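Side-chain contacts in uncharacterized protein (Wolinella succinogenes, PDB 3JYG), which is of unknown function but belongs to the 6-pyruvoyl tetrahydropterin synthase family and carries a bound zinc ion: residues 167-170 with 174-177; 9-14 with 67-72; 81-84 with 89-92; 50-53 with 59-62. All coordinates share one frame; numbering follows the deposited sequence.

Interaction 1 (167-170 with 174-177)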
loop_
_atom_site.group_PDB
_atom_site.type_symbol
_atom_site.label_atom_id
_atom_site.label_comp_id
_atom_site.label_asym_id
_atom_site.label_seq_id
_atom_site.Cartn_x
_atom_site.Cartn_y
_atom_site.Cartn_z
ATOM N N GLU A 167 5.971 9.030 -0.992
ATOM C CA GLU A 167 5.688 8.261 -2.191
ATOM C C GLU A 167 5.076 9.196 -3.229
ATOM O O GLU A 167 4.305 10.113 -2.902
ATOM C CB GLU A 167 4.685 7.123 -1.926
ATOM C CG GLU A 167 5.133 6.111 -0.874
ATOM C CD GLU A 167 4.099 5.007 -0.681
ATOM O OE1 GLU A 167 3.513 4.946 0.429
ATOM O OE2 GLU A 167 3.839 4.255 -1.660
ATOM N N PHE A 168 5.415 8.952 -4.479
ATOM C CA PHE A 168 4.726 9.642 -5.572
ATOM C C PHE A 168 4.260 8.632 -6.627
ATOM O O PHE A 168 5.088 7.930 -7.246
ATOM C CB PHE A 168 5.571 10.780 -6.142
ATOM C CG PHE A 168 4.844 11.583 -7.190
ATOM C CD1 PHE A 168 3.873 12.531 -6.817
ATOM C CD2 PHE A 168 5.068 11.339 -8.542
ATOM C CE1 PHE A 168 3.143 13.255 -7.807
ATOM C CE2 PHE A 168 4.326 12.051 -9.539
ATOM C CZ PHE A 168 3.400 13.031 -9.154
ATOM N N LEU A 169 2.931 8.520 -6.759
ATOM C CA LEU A 169 2.308 7.628 -7.727
ATOM C C LEU A 169 2.093 8.401 -9.042
ATOM O O LEU A 169 1.415 9.442 -9.092
ATOM C CB LEU A 169 0.989 7.025 -7.175
ATOM C CG LEU A 169 0.898 6.030 -6.002
ATOM C CD1 LEU A 169 1.533 6.560 -4.756
ATOM C CD2 LEU A 169 -0.567 5.648 -5.660
ATOM N N GLU A 170 2.750 7.918 -10.091
ATOM C CA GLU A 170 2.672 8.496 -11.409
ATOM C C GLU A 170 1.388 7.964 -12.115
ATOM O O GLU A 170 0.736 8.669 -12.907
ATOM C CB GLU A 170 3.895 8.023 -12.182
ATOM C CG GLU A 170 3.989 8.501 -13.581
ATOM C CD GLU A 170 5.079 7.766 -14.318
ATOM O OE1 GLU A 170 6.255 7.813 -13.839
ATOM O OE2 GLU A 170 4.755 7.150 -15.355
ATOM N N SER A 174 2.097 2.438 -11.019
ATOM C CA SER A 174 3.535 2.631 -10.927
ATOM C C SER A 174 3.828 3.817 -10.035
ATOM O O SER A 174 3.150 4.878 -10.112
ATOM C CB SER A 174 4.116 2.843 -12.316
ATOM O OG SER A 174 3.608 4.040 -12.897
ATOM N N ARG A 175 4.837 3.640 -9.184
ATOM C CA ARG A 175 5.132 4.628 -8.175
ATOM C C ARG A 175 6.576 4.600 -7.693
ATOM O O ARG A 175 7.285 3.606 -7.863
ATOM C CB ARG A 175 4.197 4.447 -7.003
ATOM C CG ARG A 175 4.266 3.102 -6.349
ATOM C CD ARG A 175 2.962 2.889 -5.572
ATOM N NE ARG A 175 2.866 1.531 -5.064
ATOM C CZ ARG A 175 2.168 0.535 -5.613
ATOM N NH1 ARG A 175 2.197 -0.642 -5.014
ATOM N NH2 ARG A 175 1.434 0.712 -6.722
ATOM N N ALA A 176 6.982 5.731 -7.141
ATOM C CA ALA A 176 8.295 5.946 -6.609
ATOM C C ALA A 176 8.159 6.210 -5.128
ATOM O O ALA A 176 7.109 6.625 -4.639
ATOM C CB ALA A 176 8.946 7.123 -7.280
ATOM N N ARG A 177 9.245 5.962 -4.411
ATOM C CA ARG A 177 9.285 6.219 -3.003
ATOM C C ARG A 177 10.733 6.654 -2.735
ATOM O O ARG A 177 11.700 6.146 -3.361
ATOM C CB ARG A 177 8.914 4.963 -2.242
ATOM C CG ARG A 177 8.573 5.177 -0.730
ATOM C CD ARG A 177 7.814 4.001 -0.127
ATOM N NE ARG A 177 7.446 4.329 1.237
ATOM C CZ ARG A 177 6.629 3.634 2.014
ATOM N NH1 ARG A 177 5.995 2.562 1.547
ATOM N NH2 ARG A 177 6.412 4.050 3.258
#
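Glu-167, Phe-168 and Leu-169 face Arg-177, Ala-176 and Arg-175 across an antiparallel beta hairpin, the two short strand axes running at 161° to each other and coming within 4.6 Å. Phe-168 and Ala-176 form the hydrogen-bonded pair: Phe-168 N donates to Ala-176 O at 2.9 Å, and the return bond from Ala-176 N to Phe-168 O is nearly straight. Toward the turn, Glu-170 N reaches Ser-174 O over 3.1 Å at a more bent angle. The two flanking pairs are non-hydrogen-bonded and bring their side chains out on the same face. There Glu-167 lies against Arg-177, its CG resting over one face of the guanidinium and 3.5 Å from Arg-177 CD. Carboxylate and guanidinium planes are almost parallel, 4° apart and stacked, with Glu-167 OE1 3.6 Å from Arg-177 NH1. Next to them Leu-169 and Arg-175 run side by side, Leu-169 CG packing on Arg-175 CD at 3.8 Å. The opposite face, with Phe-168 and Ala-176, is covered by helix 141-155. Strand 174-180 is the last of the sheet within its own chain, but residues 174-177 pair with a strand of the second subunit, where Glu-10 forms a salt bridge with Arg-175. Because Glu-167 OE1 sits above the guanidinium plane, no N-H of Arg-177 points at it; the pair is a long salt bridge resting on charge and stacking, while directed hydrogen bonds include those of Glu-167 OE1 with His-49 NE2 and of Arg-177 NE with Ser-165 OG.

Interaction 2 (9-14 with 67-72)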
loop_
_atom_site.group_PDB
_atom_site.type_symbol
_atom_site.label_atom_id
_atom_site.label_comp_id
_atom_site.label_asym_id
_atom_site.label_seq_id
_atom_site.Cartn_x
_atom_site.Cartn_y
_atom_site.Cartn_z
ATOM N N LYS A 9 -0.544 10.257 4.866
ATOM C CA LYS A 9 -1.670 10.947 4.269
ATOM C C LYS A 9 -1.410 11.190 2.800
ATOM O O LYS A 9 -0.286 11.527 2.430
ATOM C CB LYS A 9 -1.955 12.256 5.007
ATOM C CG LYS A 9 -3.052 13.083 4.335
ATOM C CD LYS A 9 -3.975 13.846 5.293
ATOM C CE LYS A 9 -5.204 14.313 4.499
ATOM N NZ LYS A 9 -5.917 15.419 5.197
ATOM N N GLU A 10 -2.474 11.025 2.008
ATOM C CA GLU A 10 -2.501 11.139 0.532
ATOM C C GLU A 10 -2.956 12.529 0.068
ATOM O O GLU A 10 -3.836 13.166 0.699
ATOM C CB GLU A 10 -3.423 10.064 -0.094
ATOM C CG GLU A 10 -3.161 8.633 0.455
ATOM C CD GLU A 10 -3.889 7.510 -0.306
ATOM O OE1 GLU A 10 -4.839 7.775 -1.085
ATOM O OE2 GLU A 10 -3.496 6.341 -0.126
ATOM N N PHE A 11 -2.342 12.988 -1.023
ATOM C CA PHE A 11 -2.675 14.280 -1.650
ATOM C C PHE A 11 -2.662 14.105 -3.172
ATOM O O PHE A 11 -1.672 13.628 -3.731
ATOM C CB PHE A 11 -1.683 15.356 -1.248
ATOM C CG PHE A 11 -1.483 15.477 0.230
ATOM C CD1 PHE A 11 -0.545 14.671 0.891
ATOM C CD2 PHE A 11 -2.235 16.388 0.971
ATOM C CE1 PHE A 11 -0.341 14.812 2.275
ATOM C CE2 PHE A 11 -2.031 16.526 2.354
ATOM C CZ PHE A 11 -1.104 15.720 2.993
ATOM N N ASP A 12 -3.774 14.431 -3.820
ATOM C CA ASP A 12 -3.947 14.195 -5.255
ATOM C C ASP A 12 -3.869 15.491 -6.066
ATOM O O ASP A 12 -4.234 16.546 -5.564
ATOM C CB ASP A 12 -5.316 13.525 -5.489
ATOM C CG ASP A 12 -5.465 12.239 -4.701
ATOM O OD1 ASP A 12 -6.409 12.125 -3.897
ATOM O OD2 ASP A 12 -4.617 11.347 -4.839
ATOM N N PHE A 13 -3.376 15.409 -7.309
ATOM C CA PHE A 13 -3.368 16.528 -8.264
ATOM C C PHE A 13 -3.160 16.000 -9.671
ATOM O O PHE A 13 -2.721 14.872 -9.863
ATOM C CB PHE A 13 -2.320 17.635 -7.954
ATOM C CG PHE A 13 -0.846 17.204 -8.116
ATOM C CD1 PHE A 13 -0.234 16.393 -7.157
ATOM C CD2 PHE A 13 -0.076 17.637 -9.211
ATOM C CE1 PHE A 13 1.094 16.011 -7.259
ATOM C CE2 PHE A 13 1.273 17.237 -9.342
ATOM C CZ PHE A 13 1.866 16.443 -8.349
ATOM N N CYS A 14 -3.501 16.826 -10.648
ATOM C CA CYS A 14 -3.309 16.511 -12.069
ATOM C C CYS A 14 -2.299 17.494 -12.634
ATOM O O CYS A 14 -2.301 18.658 -12.240
ATOM C CB CYS A 14 -4.643 16.598 -12.843
ATOM S SG CYS A 14 -6.001 15.735 -12.058
ATOM N N ASN A 67 -2.120 20.270 6.398
ATOM C CA ASN A 67 -2.988 21.186 5.620
ATOM C C ASN A 67 -2.216 22.222 4.791
ATOM O O ASN A 67 -2.569 22.499 3.666
ATOM C CB ASN A 67 -4.055 21.872 6.512
ATOM C CG ASN A 67 -5.180 20.921 6.946
ATOM O OD1 ASN A 67 -5.337 19.794 6.430
ATOM N ND2 ASN A 67 -5.965 21.373 7.918
ATOM N N TRP A 68 -1.168 22.799 5.359
ATOM C CA TRP A 68 -0.293 23.721 4.615
ATOM C C TRP A 68 0.334 23.051 3.384
ATOM O O TRP A 68 0.694 23.727 2.399
ATOM C CB TRP A 68 0.837 24.265 5.496
ATOM C CG TRP A 68 1.789 23.179 5.864
ATOM C CD1 TRP A 68 1.639 22.290 6.887
ATOM C CD2 TRP A 68 2.995 22.803 5.178
ATOM N NE1 TRP A 68 2.672 21.392 6.890
ATOM C CE2 TRP A 68 3.526 21.684 5.861
ATOM C CE3 TRP A 68 3.671 23.294 4.058
ATOM C CZ2 TRP A 68 4.720 21.058 5.473
ATOM C CZ3 TRP A 68 4.839 22.662 3.661
ATOM C CH2 TRP A 68 5.353 21.549 4.378
ATOM N N PHE A 69 0.516 21.739 3.471
ATOM C CA PHE A 69 1.152 21.017 2.386
ATOM C C PHE A 69 0.096 20.722 1.336
ATOM O O PHE A 69 0.381 20.820 0.150
ATOM C CB PHE A 69 1.817 19.741 2.889
ATOM C CG PHE A 69 2.455 18.916 1.796
ATOM C CD1 PHE A 69 3.676 19.287 1.254
ATOM C CD2 PHE A 69 1.858 17.743 1.353
ATOM C CE1 PHE A 69 4.274 18.533 0.286
ATOM C CE2 PHE A 69 2.454 16.967 0.383
ATOM C CZ PHE A 69 3.668 17.360 -0.162
ATOM N N LYS A 70 -1.130 20.405 1.792
ATOM C CA LYS A 70 -2.300 20.309 0.932
ATOM C C LYS A 70 -2.474 21.583 0.101
ATOM O O LYS A 70 -2.677 21.520 -1.102
ATOM C CB LYS A 70 -3.583 20.071 1.754
ATOM C CG LYS A 70 -4.740 19.612 0.897
ATOM C CD LYS A 70 -5.926 19.019 1.703
ATOM C CE LYS A 70 -6.816 18.191 0.766
ATOM N NZ LYS A 70 -7.417 19.038 -0.299
ATOM N N ARG A 71 -2.376 22.733 0.760
ATOM C CA ARG A 71 -2.573 24.018 0.113
ATOM C C ARG A 71 -1.534 24.216 -0.982
ATOM O O ARG A 71 -1.870 24.620 -2.082
ATOM C CB ARG A 71 -2.507 25.149 1.131
ATOM C CG ARG A 71 -3.259 26.425 0.670
ATOM C CD ARG A 71 -3.274 27.494 1.779
ATOM N NE ARG A 71 -1.914 27.657 2.267
ATOM C CZ ARG A 71 -1.534 28.413 3.296
ATOM N NH1 ARG A 71 -2.416 29.137 3.983
ATOM N NH2 ARG A 71 -0.251 28.436 3.629
ATOM N N PHE A 72 -0.282 23.939 -0.658
ATOM C CA PHE A 72 0.801 23.931 -1.632
ATOM C C PHE A 72 0.540 23.073 -2.898
ATOM O O PHE A 72 0.601 23.581 -4.013
ATOM C CB PHE A 72 2.126 23.539 -0.966
ATOM C CG PHE A 72 3.258 23.425 -1.943
ATOM C CD1 PHE A 72 3.888 24.572 -2.432
ATOM C CD2 PHE A 72 3.649 22.188 -2.441
ATOM C CE1 PHE A 72 4.927 24.491 -3.362
ATOM C CE2 PHE A 72 4.689 22.106 -3.398
ATOM C CZ PHE A 72 5.325 23.267 -3.849
HETATM O O HOH W 1 -3.692 17.649 5.874
#
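Phe-11 meets Phe-69 in a T-shaped (edge-to-face) stack that packs helix 67-77 against strand 3-17, part of the helix-on-sheet packing of the tunnelling (T-) fold to which this family belongs. The ring centroids are 5.1 Å apart and the planes stand at 82°. Phe-69 supplies the edge: its CD2 lies over the centre of the Phe-11 face, 3.8 Å from Phe-11 CE1. A chi1 of 178° swings the Phe-69 ring out from the helix toward the sheet, and it also touches Val-48 of strand 40-52 and Leu-152 of helix 141-155. Lys-70 adds the aliphatic start of its chain, CB lying 3.9 Å from Phe-11 CE2, before its amine leads away to a long, weak ion pair with Asp-74.

This buried aromatic pair gives way to a looser, watery margin at Lys-9 and Asn-67. Neither residue makes direct contact with the opposite segment, and a water spans the distance between their polar ends. The third subunit borders this margin, its Ser-29 O accepting a hydrogen bond from Asn-67 ND2. Within the bridge the water plays both roles, accepting from Lys-9 NZ at 3.2 Å and donating to Asn-67 OD1 at 2.8 Å.

Interaction 3 (81-84 with 89-92)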
loop_
_atom_site.group_PDB
_atom_site.type_symbol
_atom_site.label_atom_id
_atom_site.label_comp_id
_atom_site.label_asym_id
_atom_site.label_seq_id
_atom_site.Cartn_x
_atom_site.Cartn_y
_atom_site.Cartn_z
ATOM N N PHE A 81 1.519 22.646 -15.835
ATOM C CA PHE A 81 2.501 21.869 -16.571
ATOM C C PHE A 81 3.913 22.046 -15.905
ATOM O O PHE A 81 4.457 23.172 -15.829
ATOM C CB PHE A 81 2.521 22.305 -18.032
ATOM C CG PHE A 81 3.439 21.458 -18.919
ATOM C CD1 PHE A 81 4.829 21.631 -18.868
ATOM C CD2 PHE A 81 2.894 20.571 -19.842
ATOM C CE1 PHE A 81 5.707 20.867 -19.675
ATOM C CE2 PHE A 81 3.735 19.800 -20.686
ATOM C CZ PHE A 81 5.176 19.955 -20.583
ATOM N N ILE A 82 4.502 20.945 -15.474
ATOM C CA ILE A 82 5.797 21.017 -14.744
ATOM C C ILE A 82 6.937 20.823 -15.744
ATOM O O ILE A 82 6.991 19.846 -16.484
ATOM C CB ILE A 82 5.941 19.942 -13.620
ATOM C CG1 ILE A 82 4.725 19.965 -12.663
ATOM C CG2 ILE A 82 7.293 20.128 -12.864
ATOM C CD1 ILE A 82 4.755 18.839 -11.584
ATOM N N ILE A 83 7.837 21.794 -15.795
ATOM C CA ILE A 83 8.887 21.761 -16.812
ATOM C C ILE A 83 10.267 21.999 -16.183
ATOM O O ILE A 83 10.444 22.884 -15.346
ATOM C CB ILE A 83 8.607 22.744 -17.929
ATOM C CG1 ILE A 83 9.539 22.494 -19.133
ATOM C CG2 ILE A 83 8.707 24.199 -17.374
ATOM C CD1 ILE A 83 9.216 23.368 -20.427
ATOM N N ASP A 84 11.235 21.165 -16.585
ATOM C CA ASP A 84 12.618 21.362 -16.194
ATOM C C ASP A 84 13.113 22.683 -16.825
ATOM O O ASP A 84 12.936 22.920 -18.021
ATOM C CB ASP A 84 13.433 20.107 -16.620
ATOM C CG ASP A 84 14.913 20.132 -16.176
ATOM O OD1 ASP A 84 15.436 21.139 -15.687
ATOM O OD2 ASP A 84 15.580 19.090 -16.337
ATOM N N LEU A 89 13.396 22.050 -24.804
ATOM C CA LEU A 89 12.244 22.759 -25.333
ATOM C C LEU A 89 11.855 23.990 -24.536
ATOM O O LEU A 89 10.920 24.703 -24.936
ATOM C CB LEU A 89 11.019 21.827 -25.376
ATOM C CG LEU A 89 10.896 20.807 -26.483
ATOM C CD1 LEU A 89 9.564 20.031 -26.290
ATOM C CD2 LEU A 89 10.975 21.460 -27.884
ATOM N N PHE A 90 12.525 24.245 -23.398
ATOM C CA PHE A 90 12.204 25.463 -22.619
ATOM C C PHE A 90 12.021 26.712 -23.538
ATOM O O PHE A 90 10.952 27.336 -23.505
ATOM C CB PHE A 90 13.217 25.733 -21.462
ATOM C CG PHE A 90 12.710 26.667 -20.447
ATOM C CD1 PHE A 90 12.056 26.194 -19.316
ATOM C CD2 PHE A 90 12.793 28.053 -20.650
ATOM C CE1 PHE A 90 11.532 27.105 -18.388
ATOM C CE2 PHE A 90 12.299 28.947 -19.725
ATOM C CZ PHE A 90 11.671 28.475 -18.590
ATOM N N PRO A 91 13.026 27.062 -24.375
ATOM C CA PRO A 91 12.919 28.242 -25.249
ATOM C C PRO A 91 11.765 28.184 -26.279
ATOM O O PRO A 91 11.243 29.217 -26.675
ATOM C CB PRO A 91 14.282 28.259 -26.005
ATOM C CG PRO A 91 15.229 27.553 -25.068
ATOM C CD PRO A 91 14.395 26.494 -24.390
ATOM N N THR A 92 11.409 26.979 -26.708
ATOM C CA THR A 92 10.330 26.753 -27.666
ATOM C C THR A 92 8.927 26.899 -27.058
ATOM O O THR A 92 8.055 27.488 -27.664
ATOM C CB THR A 92 10.479 25.372 -28.285
ATOM O OG1 THR A 92 11.715 25.364 -28.993
ATOM C CG2 THR A 92 9.333 25.054 -29.282
#
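Ile-83 and Phe-90 meet at about a right angle, the branched aliphatic chain of the strand residue running across the line of the aromatic side chain from the short helix 90-93. Two branches of the isoleucine do the touching, each at its own ring carbon: CD1 approaches Phe-90 CD1 at 4.2 Å, and CG2 lies equally far from Phe-90 CE1. The longer branch of Ile-83 is fully stretched, CG1 lying opposite the backbone N (chi1 -168°) and CD1 continuing outward, which carries its end to the ring. The ring of Phe-90 meets the isoleucine obliquely. The closest approach belongs to the backbone: Asp-84 O comes to 3.6 Å from Phe-90 CD1, also at a slant to the ring.

Asp-84 directs its carboxylate to other partners, OD1 accepting from Asp-86 N and OD2 from Trp-20 NE1. Val-134 of the adjacent strand 132-135 touches both Ile-83 and Phe-90, so the pair continues the apolar surface of the sheet, while Lys-100 and Ile-85 also pack on the phenylalanine. The contact thus joins the end of strand 80-84 to the helix that follows it after a short turn. No hydrogen bond spans the two segments; dispersion between apolar groups carries the contact, probably helped by a weak electrostatic attraction between Asp-84 O and the slightly polarised C-H at Phe-90 CD1.

Interaction 4 (50-53 with 59-62)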
loop_
_atom_site.group_PDB
_atom_site.type_symbol
_atom_site.label_atom_id
_atom_site.label_comp_id
_atom_site.label_asym_id
_atom_site.label_seq_id
_atom_site.Cartn_x
_atom_site.Cartn_y
_atom_site.Cartn_z
ATOM N N LEU A 50 4.941 10.153 8.207
ATOM C CA LEU A 50 5.522 10.917 9.297
ATOM C C LEU A 50 5.670 9.908 10.416
ATOM O O LEU A 50 4.860 8.979 10.484
ATOM C CB LEU A 50 4.598 12.060 9.740
ATOM C CG LEU A 50 4.311 13.198 8.738
ATOM C CD1 LEU A 50 3.562 14.350 9.428
ATOM C CD2 LEU A 50 5.641 13.703 8.082
ATOM N N GLU A 51 6.680 10.090 11.274
ATOM C CA GLU A 51 7.072 9.084 12.277
ATOM C C GLU A 51 7.497 9.674 13.630
ATOM O O GLU A 51 8.172 10.704 13.681
ATOM C CB GLU A 51 8.221 8.228 11.668
ATOM C CG GLU A 51 8.823 7.218 12.585
ATOM C CD GLU A 51 9.927 6.399 11.947
ATOM O OE1 GLU A 51 9.626 5.537 11.107
ATOM O OE2 GLU A 51 11.106 6.592 12.317
ATOM N N SER A 52 7.126 9.007 14.722
ATOM C CA SER A 52 7.621 9.348 16.059
ATOM C C SER A 52 7.838 8.059 16.846
ATOM O O SER A 52 7.312 6.979 16.487
ATOM C CB SER A 52 6.619 10.234 16.828
ATOM O OG SER A 52 5.316 9.651 16.755
ATOM N N ARG A 53 8.591 8.187 17.941
ATOM C CA ARG A 53 8.795 7.043 18.808
ATOM C C ARG A 53 7.833 7.058 19.959
ATOM O O ARG A 53 7.792 6.098 20.701
ATOM C CB ARG A 53 10.244 6.976 19.323
ATOM C CG ARG A 53 11.278 7.168 18.230
ATOM C CD ARG A 53 11.156 6.128 17.117
ATOM N NE ARG A 53 12.349 6.140 16.266
ATOM C CZ ARG A 53 13.431 5.386 16.469
ATOM N NH1 ARG A 53 13.486 4.549 17.508
ATOM N NH2 ARG A 53 14.466 5.483 15.637
HETATM N N MSE A 59 -1.451 10.659 19.419
HETATM C CA MSE A 59 -1.067 10.910 18.040
HETATM C C MSE A 59 0.417 10.980 17.760
HETATM O O MSE A 59 1.223 11.354 18.608
HETATM C CB MSE A 59 -1.710 12.209 17.562
HETATM C CG MSE A 59 -3.221 12.156 17.510
HETATM SE SE MSE A 59 -3.795 13.954 16.930
HETATM C CE MSE A 59 -5.669 13.687 17.386
ATOM N N VAL A 60 0.775 10.620 16.544
ATOM C CA VAL A 60 2.097 10.955 16.016
ATOM C C VAL A 60 2.092 12.477 15.908
ATOM O O VAL A 60 2.863 13.170 16.578
ATOM C CB VAL A 60 2.313 10.326 14.625
ATOM C CG1 VAL A 60 3.525 10.979 13.951
ATOM C CG2 VAL A 60 2.508 8.829 14.750
ATOM N N THR A 61 1.193 12.968 15.051
ATOM C CA THR A 61 0.826 14.383 14.975
ATOM C C THR A 61 -0.546 14.458 14.282
ATOM O O THR A 61 -0.934 13.513 13.550
ATOM C CB THR A 61 1.952 15.240 14.287
ATOM O OG1 THR A 61 1.736 16.636 14.527
ATOM C CG2 THR A 61 2.036 14.990 12.747
ATOM N N ASP A 62 -1.307 15.525 14.500
ATOM C CA ASP A 62 -2.641 15.590 13.886
ATOM C C ASP A 62 -2.523 15.565 12.352
ATOM O O ASP A 62 -1.735 16.352 11.799
ATOM C CB ASP A 62 -3.422 16.847 14.324
ATOM C CG ASP A 62 -4.926 16.707 14.062
ATOM O OD1 ASP A 62 -5.361 16.798 12.902
ATOM O OD2 ASP A 62 -5.687 16.468 15.020
#
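Ser-52 and Val-60 are the nearest backbone neighbours, their CA atoms 5.8 Å apart, where the end of strand 40-52 is met by an irregular segment that makes no backbone hydrogen bond to it. Val-60 gathers round the serine hydroxyl: CG2 lies 3.5 Å from Ser-52 OG, and CG1 of the same valine comes to 3.6 Å from that oxygen. With chi1 at 49°, OG sits between the backbone N and the carbonyl carbon of Ser-52, on the side where both valine methyls can reach it. These are van der Waals contacts, for the hydroxyl has its hydrogen bond with Glu-54 O. Val-60 CG1 also skirts the strand backbone, 4.2 Å from Leu-50 O.

Here the chain leaves strand 40-52 of the family's mixed sheet, makes a turn, and comes back along its end before entering helix 67-77. Tyr-5 and Ile-7 of strand 3-17 pack on Val-60 as well, setting it against two neighbouring strands.

Farther along, Leu-50 and Thr-61 cross obliquely and touch methyl to methyl, Leu-50 CD1 lying 3.7 Å from Thr-61 CG2. A chi1 of -165° lets Thr-61 divide its two branches by chemistry: CG2 faces the leucine, while OG1 is turned to a hydrogen bond with His-65 ND1. Val-161 touches Leu-50, Val-60 and Thr-61, and Glu-142 of the third subunit accepts a hydrogen bond from Val-60 N.

Overall arrangement
From the N terminus, strand 3-17 opens interaction 2, which closes only when helix 67-77 packs on it more than fifty residues later. Interaction 4 lies wholly within that span, folding the exit of strand 40-52 back on itself. Interaction 3 then closes a short turn after strand 80-84, and interaction 1 forms the hairpin near the C terminus; these two follow in series, and no contacts cross. All four reach the same mixed sheet. Interactions 1 and 2 touch where Phe-168 CE1 packs 3.5 Å from Phe-13 CZ, whereas interactions 3 and 4 stand far apart, centres about 38 Å from each other. Interactions 2 and 4 both border the third subunit, and interaction 1 the second.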